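Local coordinates for protein diaminopimelate decarboxylase (Methanocaldococcus jannaschii, PDB 1TWI) that catalyses the pyridoxal-phosphate-dependent decarboxylation of meso-diaminopimelate to L-lysine, the last step of lysine biosynthesis, as a homodimer, at residues 46-50 with 264-268; 54-60 with 284-288; 136-140 with 191-195; 324-328 with 392-398; 399-403 with 415-419. All blocks are in the same frame, centred on the assembly; numbering follows the deposited sequence.

Overall arrangement
The five contacts divide between the two domains of the fold III decarboxylases. Interactions 1, 2 and 3 belong to the pyridoxal-binding TIM barrel; interactions 4 and 5 belong to the part dominated by the mixed beta sheet. Interactions 1 and 2, with centres about 14 Å apart, share helix 37-58, which is pinned first to helix 264-276 and then to the start of strand 286-289, so that they cross along the chain. Interaction 3 is nested within both loops, its centre about 34 Å from that of interaction 1. Interactions 4 and 5 follow in series and touch each other (centres about 11 Å apart). Interactions 3, 4 and 5 all touch the second subunit; of these, interaction 4 alone holds a lysine-pocket residue, Tyr395, packed against Tyr387 of that subunit.

Interaction 1: residues 46-50 with 264-268; sequences RYIEA and QKDLA
Two barrel helices that are far apart in sequence can pack closely where small residues face each other, and this pair does so. Residues 46-50, within helix 37-58, and 264-268, at the start of helix 264-276, are both regular alpha helix; their axes approach to 8.7 Å and cross at -36°, running in broadly the same direction. The register sets Tyr47 beside Gln264 (CA-CA 5.6 Å) and Ala50 beside Lys265 (CA-CA 4.7 Å). Arg46 starts toward the partner, its CB 3.5 Å from Gln264 NE2, and then extends away (chi1 m, chi2 and chi3 t) to a salt bridge with Asp5; a water accepts from both Arg46 NH1 and Gln264 NE2, at 3.0 Å each. Tyr47, with chi1 near -91°, lays a ring face under Gln264, whose CG sits 3.4 Å from the ring centroid in a CH-pi contact; chi1 m and chi2 p fold Gln264 into this place. Tyr47 CE1 also meets Leu267 CD2 at 4.1 Å, and its hydroxyl bonds to Ser294 near the cofactor site. Ala50 closes the gap: its CB lies 4.0 Å from Gln264 CB and 4.1 Å from Ala268 CB, while Ala50 O is 3.3 Å from Ala268 CB. Direct cohesion is therefore apolar and CH-pi, with polar linkage between the segments carried by water at the margin.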
# COMPACT_ATOMS: atom_id res chain seq x y z
N ARG A 46 -30.23 -4.48 2.28
CA ARG A 46 -30.60 -4.29 0.89
C ARG A 46 -30.36 -5.59 0.08
O ARG A 46 -31.14 -5.94 -0.87
CB ARG A 46 -29.80 -3.12 0.28
CG ARG A 46 -30.47 -1.76 0.58
CD ARG A 46 -29.59 -0.57 0.16
NE ARG A 46 -30.24 0.69 0.52
CZ ARG A 46 -29.60 1.84 0.76
NH1 ARG A 46 -28.28 1.89 0.67
NH2 ARG A 46 -30.28 2.93 1.16
N TYR A 47 -29.26 -6.27 0.39
CA TYR A 47 -29.03 -7.54 -0.27
C TYR A 47 -30.06 -8.58 0.12
O TYR A 47 -30.63 -9.30 -0.75
CB TYR A 47 -27.64 -8.09 0.10
CG TYR A 47 -26.59 -7.63 -0.90
CD1 TYR A 47 -26.46 -8.26 -2.15
CD2 TYR A 47 -25.72 -6.60 -0.58
CE1 TYR A 47 -25.45 -7.84 -3.06
CE2 TYR A 47 -24.72 -6.17 -1.47
CZ TYR A 47 -24.61 -6.80 -2.70
OH TYR A 47 -23.66 -6.37 -3.56
N ILE A 48 -30.38 -8.63 1.40
CA ILE A 48 -31.33 -9.66 1.84
C ILE A 48 -32.69 -9.42 1.21
O ILE A 48 -33.34 -10.33 0.76
CB ILE A 48 -31.47 -9.65 3.37
CG1 ILE A 48 -30.07 -9.97 3.98
CG2 ILE A 48 -32.58 -10.66 3.82
CD1 ILE A 48 -29.49 -11.36 3.55
N GLU A 49 -33.13 -8.17 1.23
CA GLU A 49 -34.44 -7.85 0.69
C GLU A 49 -34.49 -8.09 -0.83
O GLU A 49 -35.46 -8.64 -1.38
CB GLU A 49 -34.78 -6.40 1.01
CG GLU A 49 -36.12 -6.01 0.48
CD GLU A 49 -37.28 -6.54 1.33
OE1 GLU A 49 -38.42 -6.34 0.88
OE2 GLU A 49 -37.05 -7.13 2.44
N ALA A 50 -33.41 -7.71 -1.50
CA ALA A 50 -33.36 -7.88 -2.93
C ALA A 50 -33.29 -9.35 -3.35
O ALA A 50 -33.90 -9.74 -4.35
CB ALA A 50 -32.19 -7.12 -3.50
N GLN A 264 -28.72 -3.20 -5.37
CA GLN A 264 -28.81 -4.63 -5.09
C GLN A 264 -30.05 -5.19 -5.78
O GLN A 264 -30.05 -6.32 -6.28
CB GLN A 264 -28.90 -4.88 -3.57
CG GLN A 264 -27.58 -4.61 -2.81
CD GLN A 264 -27.42 -3.16 -2.33
OE1 GLN A 264 -27.92 -2.23 -2.95
NE2 GLN A 264 -26.69 -2.97 -1.23
N LYS A 265 -31.13 -4.42 -5.76
CA LYS A 265 -32.38 -4.84 -6.42
C LYS A 265 -32.16 -5.05 -7.90
O LYS A 265 -32.67 -6.04 -8.46
CB LYS A 265 -33.51 -3.79 -6.26
CG LYS A 265 -33.97 -3.66 -4.83
CD LYS A 265 -35.25 -2.74 -4.65
CE LYS A 265 -35.82 -2.90 -3.23
NZ LYS A 265 -37.06 -2.07 -3.05
N ASP A 266 -31.45 -4.13 -8.53
CA ASP A 266 -31.15 -4.26 -9.97
C ASP A 266 -30.31 -5.54 -10.21
O ASP A 266 -30.54 -6.30 -11.19
CB ASP A 266 -30.36 -3.07 -10.51
CG ASP A 266 -31.17 -1.78 -10.48
OD1 ASP A 266 -32.35 -1.86 -10.87
OD2 ASP A 266 -30.62 -0.74 -10.07
N LEU A 267 -29.34 -5.78 -9.33
CA LEU A 267 -28.50 -6.96 -9.44
C LEU A 267 -29.32 -8.26 -9.33
O LEU A 267 -29.14 -9.18 -10.11
CB LEU A 267 -27.43 -6.94 -8.35
CG LEU A 267 -26.42 -8.10 -8.47
CD1 LEU A 267 -25.52 -7.89 -9.75
CD2 LEU A 267 -25.50 -8.05 -7.17
N ALA A 268 -30.25 -8.32 -8.37
CA ALA A 268 -31.06 -9.50 -8.17
C ALA A 268 -32.04 -9.71 -9.32
O ALA A 268 -32.23 -10.84 -9.76
CB ALA A 268 -31.83 -9.40 -6.88
O HOH W 1 -26.31 -0.12 -0.50

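Interaction 2: residues 54-60 with 284-288; sequences WEEETGK and MPNLI
The C-terminal end of helix 37-58 docks on the start of strand 286-289 through one large aromatic, Trp54. Residues 54-58 finish the helix, Gly59 turns with positive phi (74°), and Lys60 leads out; opposite, Met284 and Pro285 are extended loop before strand 286-288. Thr58 faces Met284 (CA-CA 6.6 Å), and Lys60 faces Asn286 (CA-CA 5.0 Å). The indole, chi1 t and chi2 near -113°, fits a hollow lined by Met284, Pro285 and Leu287. Leu287 CB covers its five-membered ring at 3.7 Å from the centroid, a CH-pi contact; Met284 SD approaches CH2 of Trp54 at 3.8 Å obliquely, a Met-aromatic contact, and Pro285 CD lies 4.1 Å from Trp54 CZ2. Thr58 CG2 touches Met284 CB at 4.0 Å, while Lys60 CG packs 3.4 Å from Met284 O. Thr58 OG1 accepts from Lys60 N (3.0 Å), an ST turn. Trp54 NE1 donates to Pro285 O at 2.8 Å, so the buried indole satisfies its polar group while its carbon surface packs.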
# COMPACT_ATOMS: atom_id res chain seq x y z
N TRP A 54 -34.96 -15.48 -4.21
CA TRP A 54 -34.31 -16.75 -4.59
C TRP A 54 -34.82 -17.90 -3.72
O TRP A 54 -35.28 -18.93 -4.23
CB TRP A 54 -32.77 -16.67 -4.45
CG TRP A 54 -32.15 -17.92 -4.99
CD1 TRP A 54 -31.47 -18.91 -4.30
CD2 TRP A 54 -32.14 -18.30 -6.35
NE1 TRP A 54 -31.03 -19.89 -5.20
CE2 TRP A 54 -31.44 -19.52 -6.46
CE3 TRP A 54 -32.67 -17.72 -7.53
CZ2 TRP A 54 -31.24 -20.17 -7.69
CZ3 TRP A 54 -32.48 -18.36 -8.74
CH2 TRP A 54 -31.78 -19.57 -8.81
N GLU A 55 -34.75 -17.72 -2.41
CA GLU A 55 -35.20 -18.77 -1.47
C GLU A 55 -36.70 -18.98 -1.60
O GLU A 55 -37.17 -20.10 -1.53
CB GLU A 55 -34.88 -18.40 0.01
CG GLU A 55 -35.81 -19.08 1.13
CD GLU A 55 -36.64 -18.08 2.08
OE1 GLU A 55 -37.91 -18.12 2.10
OE2 GLU A 55 -36.03 -17.26 2.82
N GLU A 56 -37.44 -17.89 -1.78
CA GLU A 56 -38.90 -17.97 -1.90
C GLU A 56 -39.34 -18.79 -3.08
O GLU A 56 -40.27 -19.59 -2.99
CB GLU A 56 -39.50 -16.56 -2.07
CG GLU A 56 -39.35 -15.69 -0.84
CD GLU A 56 -39.75 -14.25 -1.06
OE1 GLU A 56 -39.99 -13.85 -2.24
OE2 GLU A 56 -39.81 -13.52 -0.04
N GLU A 57 -38.69 -18.59 -4.21
CA GLU A 57 -39.10 -19.31 -5.40
C GLU A 57 -38.48 -20.66 -5.69
O GLU A 57 -39.11 -21.45 -6.39
CB GLU A 57 -38.91 -18.41 -6.62
CG GLU A 57 -40.18 -17.56 -6.95
CD GLU A 57 -39.94 -16.63 -8.12
OE1 GLU A 57 -39.40 -17.14 -9.13
OE2 GLU A 57 -40.26 -15.41 -8.04
N THR A 58 -37.28 -20.92 -5.17
CA THR A 58 -36.56 -22.18 -5.44
C THR A 58 -36.47 -23.10 -4.21
O THR A 58 -36.14 -24.27 -4.32
CB THR A 58 -35.04 -21.88 -5.87
OG1 THR A 58 -34.34 -21.38 -4.72
CG2 THR A 58 -34.96 -20.85 -6.99
N GLY A 59 -36.76 -22.59 -3.02
CA GLY A 59 -36.60 -23.43 -1.85
C GLY A 59 -35.12 -23.63 -1.50
O GLY A 59 -34.79 -24.28 -0.50
N LYS A 60 -34.20 -23.08 -2.28
CA LYS A 60 -32.76 -23.24 -1.95
C LYS A 60 -32.23 -22.12 -1.06
O LYS A 60 -32.96 -21.18 -0.72
CB LYS A 60 -31.96 -23.32 -3.25
CG LYS A 60 -32.33 -24.58 -4.06
CD LYS A 60 -32.16 -25.80 -3.17
CE LYS A 60 -31.30 -26.92 -3.72
NZ LYS A 60 -32.10 -27.85 -4.59
N MET A 284 -32.28 -25.88 -9.72
CA MET A 284 -31.79 -24.62 -9.25
C MET A 284 -30.92 -24.83 -8.02
O MET A 284 -31.29 -25.56 -7.11
CB MET A 284 -32.93 -23.64 -8.96
CG MET A 284 -33.64 -23.23 -10.26
SD MET A 284 -32.71 -22.17 -11.36
CE MET A 284 -31.88 -23.36 -12.39
N PRO A 285 -29.75 -24.17 -7.99
CA PRO A 285 -28.82 -24.33 -6.85
C PRO A 285 -28.98 -23.31 -5.70
O PRO A 285 -29.80 -22.38 -5.78
CB PRO A 285 -27.45 -24.16 -7.51
CG PRO A 285 -27.75 -22.97 -8.52
CD PRO A 285 -29.14 -23.39 -9.10
N ASN A 286 -28.21 -23.52 -4.62
CA ASN A 286 -28.15 -22.47 -3.60
C ASN A 286 -27.39 -21.36 -4.31
O ASN A 286 -26.56 -21.64 -5.16
CB ASN A 286 -27.37 -22.93 -2.39
CG ASN A 286 -27.97 -24.14 -1.78
OD1 ASN A 286 -29.15 -24.11 -1.36
ND2 ASN A 286 -27.21 -25.24 -1.73
N LEU A 287 -27.67 -20.11 -3.96
CA LEU A 287 -27.01 -19.00 -4.61
C LEU A 287 -26.13 -18.26 -3.60
O LEU A 287 -26.58 -17.97 -2.48
CB LEU A 287 -28.09 -18.00 -5.17
CG LEU A 287 -27.58 -16.64 -5.70
CD1 LEU A 287 -26.58 -16.86 -6.84
CD2 LEU A 287 -28.76 -15.74 -6.22
N ILE A 288 -24.87 -17.99 -3.95
CA ILE A 288 -23.99 -17.26 -3.02
C ILE A 288 -23.42 -16.05 -3.74
O ILE A 288 -23.07 -16.16 -4.94
CB ILE A 288 -22.76 -18.14 -2.62
CG1 ILE A 288 -23.25 -19.44 -1.97
CG2 ILE A 288 -21.83 -17.38 -1.68
CD1 ILE A 288 -22.14 -20.56 -1.79

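Interaction 3: residues 136-140 with 191-195; sequences ISELI and KAIKM
Neighbouring helices around a TIM barrel commonly run side by side, and residues 136-140 of helix 136-149 with 191-195 of helix 188-198 illustrate how side chains span the gap. Both segments are regular alpha helix, nearly parallel (11° between directions), with axes 10.3 Å apart at their closest; Ile136 and Ala192 form the register, CA to CA 5.7 Å. Lys191 begins the second segment at the exposed margin, its methylene CE 3.7 Å from Ile136 CD1, a contact made by the aliphatic part of the chain. Ala192 then presents CB to Ile136 CG1 at 3.7 Å, and its carbonyl O lies 3.3 Å from Leu139 CD2, the leucine being t,p. Ile193 and Lys194 turn away from the partner. Met195, with chi1 m and chi2 t, reaches across: its CE touches both Ile136 CG2 (3.6 Å) and Ile140 CG1 (4.1 Å), and its CB meets Leu139 CD2 at 4.1 Å. Ile136 and Ile140 are both m,t. This is apolar packing away from the annotated sites. Inward, Leu139 and Ile193 both rest on Phe157 of strand 153-160, Ile193 also touches helix 219-237, and on the first helix Ser137 hydrogen-bonds His308 of the second subunit.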
# COMPACT_ATOMS: atom_id res chain seq x y z
N ILE A 136 -5.76 -26.82 -10.97
CA ILE A 136 -5.72 -28.24 -10.76
C ILE A 136 -4.68 -28.56 -9.67
O ILE A 136 -4.89 -29.46 -8.85
CB ILE A 136 -5.42 -28.97 -12.10
CG1 ILE A 136 -6.72 -28.84 -12.96
CG2 ILE A 136 -5.06 -30.43 -11.80
CD1 ILE A 136 -6.57 -29.18 -14.49
N SER A 137 -3.60 -27.78 -9.63
CA SER A 137 -2.54 -27.97 -8.63
C SER A 137 -3.17 -27.88 -7.24
O SER A 137 -2.90 -28.71 -6.35
CB SER A 137 -1.51 -26.86 -8.78
OG SER A 137 -0.44 -27.03 -7.84
N GLU A 138 -4.00 -26.85 -7.03
CA GLU A 138 -4.68 -26.70 -5.73
C GLU A 138 -5.60 -27.91 -5.46
O GLU A 138 -5.62 -28.47 -4.35
CB GLU A 138 -5.51 -25.39 -5.67
CG GLU A 138 -6.35 -25.27 -4.36
CD GLU A 138 -7.31 -24.10 -4.40
OE1 GLU A 138 -7.06 -23.16 -5.20
OE2 GLU A 138 -8.30 -24.12 -3.61
N LEU A 139 -6.38 -28.33 -6.46
CA LEU A 139 -7.27 -29.49 -6.26
C LEU A 139 -6.44 -30.70 -5.76
O LEU A 139 -6.83 -31.37 -4.79
CB LEU A 139 -8.00 -29.90 -7.58
CG LEU A 139 -8.85 -31.20 -7.46
CD1 LEU A 139 -10.06 -30.98 -6.54
CD2 LEU A 139 -9.34 -31.66 -8.86
N ILE A 140 -5.32 -30.97 -6.43
CA ILE A 140 -4.44 -32.10 -6.04
C ILE A 140 -3.96 -31.94 -4.59
O ILE A 140 -4.05 -32.87 -3.77
CB ILE A 140 -3.25 -32.25 -7.08
CG1 ILE A 140 -3.83 -32.64 -8.46
CG2 ILE A 140 -2.18 -33.35 -6.61
CD1 ILE A 140 -2.79 -32.65 -9.57
N LYS A 191 -12.05 -30.51 -17.07
CA LYS A 191 -11.02 -31.51 -16.69
C LYS A 191 -10.82 -31.54 -15.15
O LYS A 191 -10.78 -32.61 -14.54
CB LYS A 191 -9.71 -31.16 -17.38
CG LYS A 191 -8.51 -32.07 -17.08
CD LYS A 191 -7.32 -31.49 -17.89
CE LYS A 191 -6.00 -31.64 -17.14
NZ LYS A 191 -5.34 -32.96 -17.30
N ALA A 192 -10.76 -30.35 -14.53
CA ALA A 192 -10.56 -30.29 -13.09
C ALA A 192 -11.72 -30.94 -12.34
O ALA A 192 -11.53 -31.71 -11.37
CB ALA A 192 -10.38 -28.81 -12.62
N ILE A 193 -12.95 -30.63 -12.73
CA ILE A 193 -14.07 -31.20 -12.03
C ILE A 193 -14.16 -32.72 -12.25
O ILE A 193 -14.54 -33.46 -11.33
CB ILE A 193 -15.41 -30.49 -12.46
CG1 ILE A 193 -15.37 -29.03 -11.96
CG2 ILE A 193 -16.65 -31.27 -11.95
CD1 ILE A 193 -16.46 -28.20 -12.51
N LYS A 194 -13.86 -33.19 -13.46
CA LYS A 194 -13.94 -34.65 -13.67
C LYS A 194 -12.83 -35.33 -12.83
O LYS A 194 -13.04 -36.43 -12.30
CB LYS A 194 -13.82 -34.97 -15.17
CG LYS A 194 -15.18 -34.84 -15.86
CD LYS A 194 -15.12 -35.20 -17.34
CE LYS A 194 -16.53 -35.27 -17.87
NZ LYS A 194 -16.57 -35.81 -19.28
N MET A 195 -11.67 -34.68 -12.74
CA MET A 195 -10.58 -35.21 -11.89
C MET A 195 -11.06 -35.29 -10.45
O MET A 195 -10.84 -36.30 -9.75
CB MET A 195 -9.34 -34.29 -11.94
CG MET A 195 -8.59 -34.36 -13.27
SD MET A 195 -7.00 -33.46 -13.21
CE MET A 195 -6.49 -33.76 -11.44

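Interaction 4: residues 324-328 with 392-398; sequences MNDMM and ANNYNAR
Loops without regular structure can be held together by backbone polar groups, a principle seen where 324-328 meets 392-398. Residues 324-326 take helical phi/psi angles without the regular bonds, Met327 is extended, and 392-398 is an irregular run in which Asn396 and Ala397 have positive phi. The register pairs Asn325 with Asn393 (CA-CA 5.0 Å) and Asp326 with Ala392 (CA-CA 4.9 Å). The main link is Asn393 N donating to Asn325 O at 2.8 Å; a weak return bond runs from Asn325 ND2 to Asn393 O at 3.4 Å, with Asn325 at chi1 p and chi2 -69°. A water lies among the other polar groups: it is 3.1 Å from Asn325 OD1 and 2.8 Å from Asp326 OD2, and accepts from Arg398 NH1 at 2.7 Å. Asp326 OD2 also accepts a hydrogen bond from the backbone N of Gly323, and Asp326 O is hydrogen-bonded to Tyr33 OH. Within 392-398, Arg398 N bonds to Asn394 O at 3.2 Å. Packing is lighter: Met324 CE lies 4.1 Å from Tyr395 CD2. Tyr395 belongs to the lysine pocket, and its hydroxyl hydrogen-bonds Glu359, another pocket residue. The two loops join the end of strand 316-320, before helix 329-333, to the approach of strand 402-407, against the second subunit, whose Tyr387 packs on Tyr395 and whose Ser91 bonds to Asn396 O.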
# COMPACT_ATOMS: atom_id res chain seq x y z
N MET A 324 -1.92 8.97 2.66
CA MET A 324 -2.05 7.74 1.90
C MET A 324 -1.79 6.45 2.72
O MET A 324 -2.35 5.40 2.40
CB MET A 324 -1.12 7.78 0.67
CG MET A 324 0.38 7.80 1.02
SD MET A 324 1.39 7.85 -0.48
CE MET A 324 1.47 6.07 -0.94
N ASN A 325 -0.94 6.51 3.75
CA ASN A 325 -0.70 5.29 4.55
C ASN A 325 -2.03 4.90 5.33
O ASN A 325 -2.26 3.72 5.69
CB ASN A 325 0.45 5.55 5.55
CG ASN A 325 0.05 6.54 6.64
OD1 ASN A 325 -0.14 7.76 6.37
ND2 ASN A 325 -0.12 6.03 7.86
N ASP A 326 -2.87 5.89 5.61
CA ASP A 326 -4.16 5.65 6.30
C ASP A 326 -5.25 5.13 5.32
O ASP A 326 -6.17 4.39 5.72
CB ASP A 326 -4.71 6.95 6.93
CG ASP A 326 -3.72 7.62 7.88
OD1 ASP A 326 -3.27 6.94 8.83
OD2 ASP A 326 -3.39 8.81 7.68
N MET A 327 -5.17 5.56 4.07
CA MET A 327 -6.19 5.25 3.07
C MET A 327 -5.50 5.44 1.72
O MET A 327 -5.28 6.56 1.26
CB MET A 327 -7.34 6.23 3.23
CG MET A 327 -8.69 5.65 2.75
SD MET A 327 -8.92 5.69 0.94
CE MET A 327 -9.32 7.52 0.67
N MET A 328 -5.17 4.31 1.11
CA MET A 328 -4.39 4.28 -0.12
C MET A 328 -5.10 4.44 -1.45
O MET A 328 -4.42 4.52 -2.48
CB MET A 328 -3.63 2.94 -0.18
CG MET A 328 -2.60 2.75 0.95
SD MET A 328 -1.09 3.68 0.48
CE MET A 328 -0.42 2.41 -0.66
N ALA A 392 -4.28 -0.13 4.78
CA ALA A 392 -3.46 0.90 5.47
C ALA A 392 -2.06 0.36 5.77
O ALA A 392 -1.88 -0.86 5.90
CB ALA A 392 -4.16 1.32 6.78
N ASN A 393 -1.06 1.23 5.91
CA ASN A 393 0.26 0.70 6.20
C ASN A 393 1.02 1.73 7.03
O ASN A 393 0.43 2.71 7.43
CB ASN A 393 0.96 0.45 4.89
CG ASN A 393 0.90 1.66 3.99
OD1 ASN A 393 0.20 1.66 2.95
ND2 ASN A 393 1.59 2.70 4.36
N ASN A 394 2.31 1.53 7.26
CA ASN A 394 3.11 2.43 8.08
C ASN A 394 4.08 3.26 7.26
O ASN A 394 5.08 3.78 7.79
CB ASN A 394 3.92 1.63 9.12
CG ASN A 394 3.03 1.01 10.19
OD1 ASN A 394 2.12 1.66 10.75
ND2 ASN A 394 3.31 -0.23 10.52
N TYR A 395 3.80 3.41 5.97
CA TYR A 395 4.70 4.19 5.13
C TYR A 395 5.01 5.57 5.70
O TYR A 395 4.10 6.26 6.19
CB TYR A 395 4.12 4.29 3.71
CG TYR A 395 5.05 4.93 2.71
CD1 TYR A 395 6.39 4.54 2.62
CD2 TYR A 395 4.54 5.86 1.79
CE1 TYR A 395 7.23 5.08 1.61
CE2 TYR A 395 5.35 6.41 0.79
CZ TYR A 395 6.71 6.00 0.71
OH TYR A 395 7.52 6.56 -0.25
N ASN A 396 6.29 5.95 5.65
CA ASN A 396 6.81 7.22 6.21
C ASN A 396 6.81 7.11 7.75
O ASN A 396 6.83 8.12 8.43
CB ASN A 396 5.98 8.46 5.78
CG ASN A 396 6.31 8.92 4.36
OD1 ASN A 396 6.66 8.11 3.48
ND2 ASN A 396 6.20 10.19 4.14
N ALA A 397 6.82 5.87 8.27
CA ALA A 397 6.82 5.59 9.72
C ALA A 397 5.69 6.33 10.45
O ALA A 397 5.92 7.06 11.42
CB ALA A 397 8.21 5.93 10.38
N ARG A 398 4.48 6.10 9.98
CA ARG A 398 3.28 6.72 10.55
C ARG A 398 2.41 5.57 11.07
O ARG A 398 2.20 4.58 10.35
CB ARG A 398 2.50 7.49 9.47
CG ARG A 398 3.14 8.75 9.01
CD ARG A 398 2.34 9.34 7.83
NE ARG A 398 2.95 10.64 7.62
CZ ARG A 398 2.38 11.79 7.97
NH1 ARG A 398 1.15 11.76 8.52
NH2 ARG A 398 3.10 12.93 7.87
O HOH W 2 -1.00 10.21 7.98

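Interaction 5: residues 399-403 with 415-419; sequences GRPRM and RERET
Two arginine-glutamate salt bridges hold this strand-and-loop pair. Arg400 (chi1 m, chi2 t, chi3 m) meets Glu418 side-on: NH2 to OE2 at 2.8 Å and NE to OE1 at 3.0 Å, while Arg400 N also donates to Glu418 OE1 at 2.7 Å. Arg402 does likewise with Glu416, NE to OE1 at 2.6 Å and NH2 to OE2 at 3.2 Å. Glu418 N returns a bond to Arg400 O at 3.1 Å. The segments run antiparallel (165° apart), and Met403 with Arg415 forms a hydrogen-bonded pair, CA-CA 4.8 Å, with Met403 N to Arg415 O and Arg415 N to Met403 O both 3.1 Å. This pair lies at the open end of the hairpin of strands 402-407 and 410-415. A water accepts from Arg415 NE (2.9 Å) and donates to Arg400 O (2.8 Å) and Glu416 O (2.7 Å). Outward, Met403 CG packs on Arg415 CB at 3.6 Å, Arg402 CD lies over the Arg417 guanidinium, 3.5 Å from its CZ, and Arg417 NH2 bonds to Phe28 O. Gly399 passes so near Glu418 that a CB would clash with its carbonyl. Glu418 offsets the charge where Arg400 NE and Arg415 NH2 come within 3.4 Å, and Glu416 that of Arg402, beside Arg417.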
# COMPACT_ATOMS: atom_id res chain seq x y z
N GLY A 399 1.93 5.69 12.30
CA GLY A 399 1.08 4.63 12.84
C GLY A 399 -0.30 4.51 12.14
O GLY A 399 -0.86 5.51 11.64
N ARG A 400 -0.86 3.30 12.08
CA ARG A 400 -2.18 3.18 11.45
C ARG A 400 -3.12 3.88 12.41
O ARG A 400 -2.94 3.85 13.64
CB ARG A 400 -2.54 1.72 11.16
CG ARG A 400 -1.76 1.27 9.87
CD ARG A 400 -1.83 -0.21 9.66
NE ARG A 400 -1.07 -0.93 10.70
CZ ARG A 400 -1.02 -2.26 10.78
NH1 ARG A 400 -1.69 -3.00 9.90
NH2 ARG A 400 -0.35 -2.85 11.76
N PRO A 401 -4.15 4.53 11.86
CA PRO A 401 -5.09 5.28 12.68
C PRO A 401 -6.12 4.56 13.54
O PRO A 401 -6.40 3.37 13.36
CB PRO A 401 -5.77 6.13 11.64
CG PRO A 401 -5.91 5.11 10.49
CD PRO A 401 -4.65 4.38 10.47
N ARG A 402 -6.69 5.33 14.45
CA ARG A 402 -7.77 4.82 15.28
C ARG A 402 -9.01 4.71 14.40
O ARG A 402 -9.07 5.37 13.38
CB ARG A 402 -8.12 5.82 16.37
CG ARG A 402 -7.45 5.56 17.68
CD ARG A 402 -7.79 6.64 18.70
NE ARG A 402 -7.50 6.17 20.05
CZ ARG A 402 -7.82 6.86 21.14
NH1 ARG A 402 -8.41 8.09 21.02
NH2 ARG A 402 -7.61 6.31 22.34
N MET A 403 -9.97 3.89 14.83
CA MET A 403 -11.26 3.76 14.16
C MET A 403 -12.32 3.62 15.25
O MET A 403 -12.10 2.90 16.23
CB MET A 403 -11.39 2.48 13.32
CG MET A 403 -10.23 2.28 12.35
SD MET A 403 -10.79 1.30 10.87
CE MET A 403 -11.28 -0.34 11.72
N ARG A 415 -10.65 0.28 16.84
CA ARG A 415 -9.26 0.00 16.46
C ARG A 415 -8.43 1.03 17.18
O ARG A 415 -8.71 2.22 17.10
CB ARG A 415 -9.04 0.09 14.93
CG ARG A 415 -7.60 -0.33 14.55
CD ARG A 415 -7.17 0.05 13.12
NE ARG A 415 -5.72 -0.09 13.05
CZ ARG A 415 -5.11 -1.19 12.63
NH1 ARG A 415 -5.82 -2.24 12.22
NH2 ARG A 415 -3.78 -1.25 12.66
N GLU A 416 -7.41 0.61 17.92
CA GLU A 416 -6.57 1.60 18.61
C GLU A 416 -5.49 2.04 17.65
O GLU A 416 -5.11 1.32 16.71
CB GLU A 416 -5.95 0.96 19.86
CG GLU A 416 -5.21 1.89 20.79
CD GLU A 416 -5.97 3.15 21.17
OE1 GLU A 416 -5.92 4.07 20.35
OE2 GLU A 416 -6.58 3.23 22.26
N ARG A 417 -4.96 3.24 17.86
CA ARG A 417 -3.92 3.67 16.94
C ARG A 417 -2.58 3.09 17.31
O ARG A 417 -2.39 2.56 18.41
CB ARG A 417 -3.79 5.20 16.91
CG ARG A 417 -3.46 5.83 18.23
CD ARG A 417 -3.14 7.34 17.95
NE ARG A 417 -4.24 8.03 17.28
CZ ARG A 417 -5.12 8.82 17.90
NH1 ARG A 417 -5.01 9.02 19.23
NH2 ARG A 417 -6.09 9.41 17.19
N GLU A 418 -1.63 3.19 16.40
CA GLU A 418 -0.29 2.71 16.69
C GLU A 418 0.60 3.88 17.19
O GLU A 418 0.55 4.98 16.61
CB GLU A 418 0.33 2.09 15.41
CG GLU A 418 -0.25 0.69 15.12
CD GLU A 418 0.17 0.16 13.78
OE1 GLU A 418 0.11 0.91 12.80
OE2 GLU A 418 0.54 -1.04 13.73
N THR A 419 1.41 3.64 18.22
CA THR A 419 2.32 4.68 18.75
C THR A 419 3.66 4.53 18.10
O THR A 419 3.87 3.59 17.30
CB THR A 419 2.60 4.50 20.29
OG1 THR A 419 3.28 3.25 20.49
CG2 THR A 419 1.28 4.50 21.08
O HOH W 3 -3.55 1.20 14.48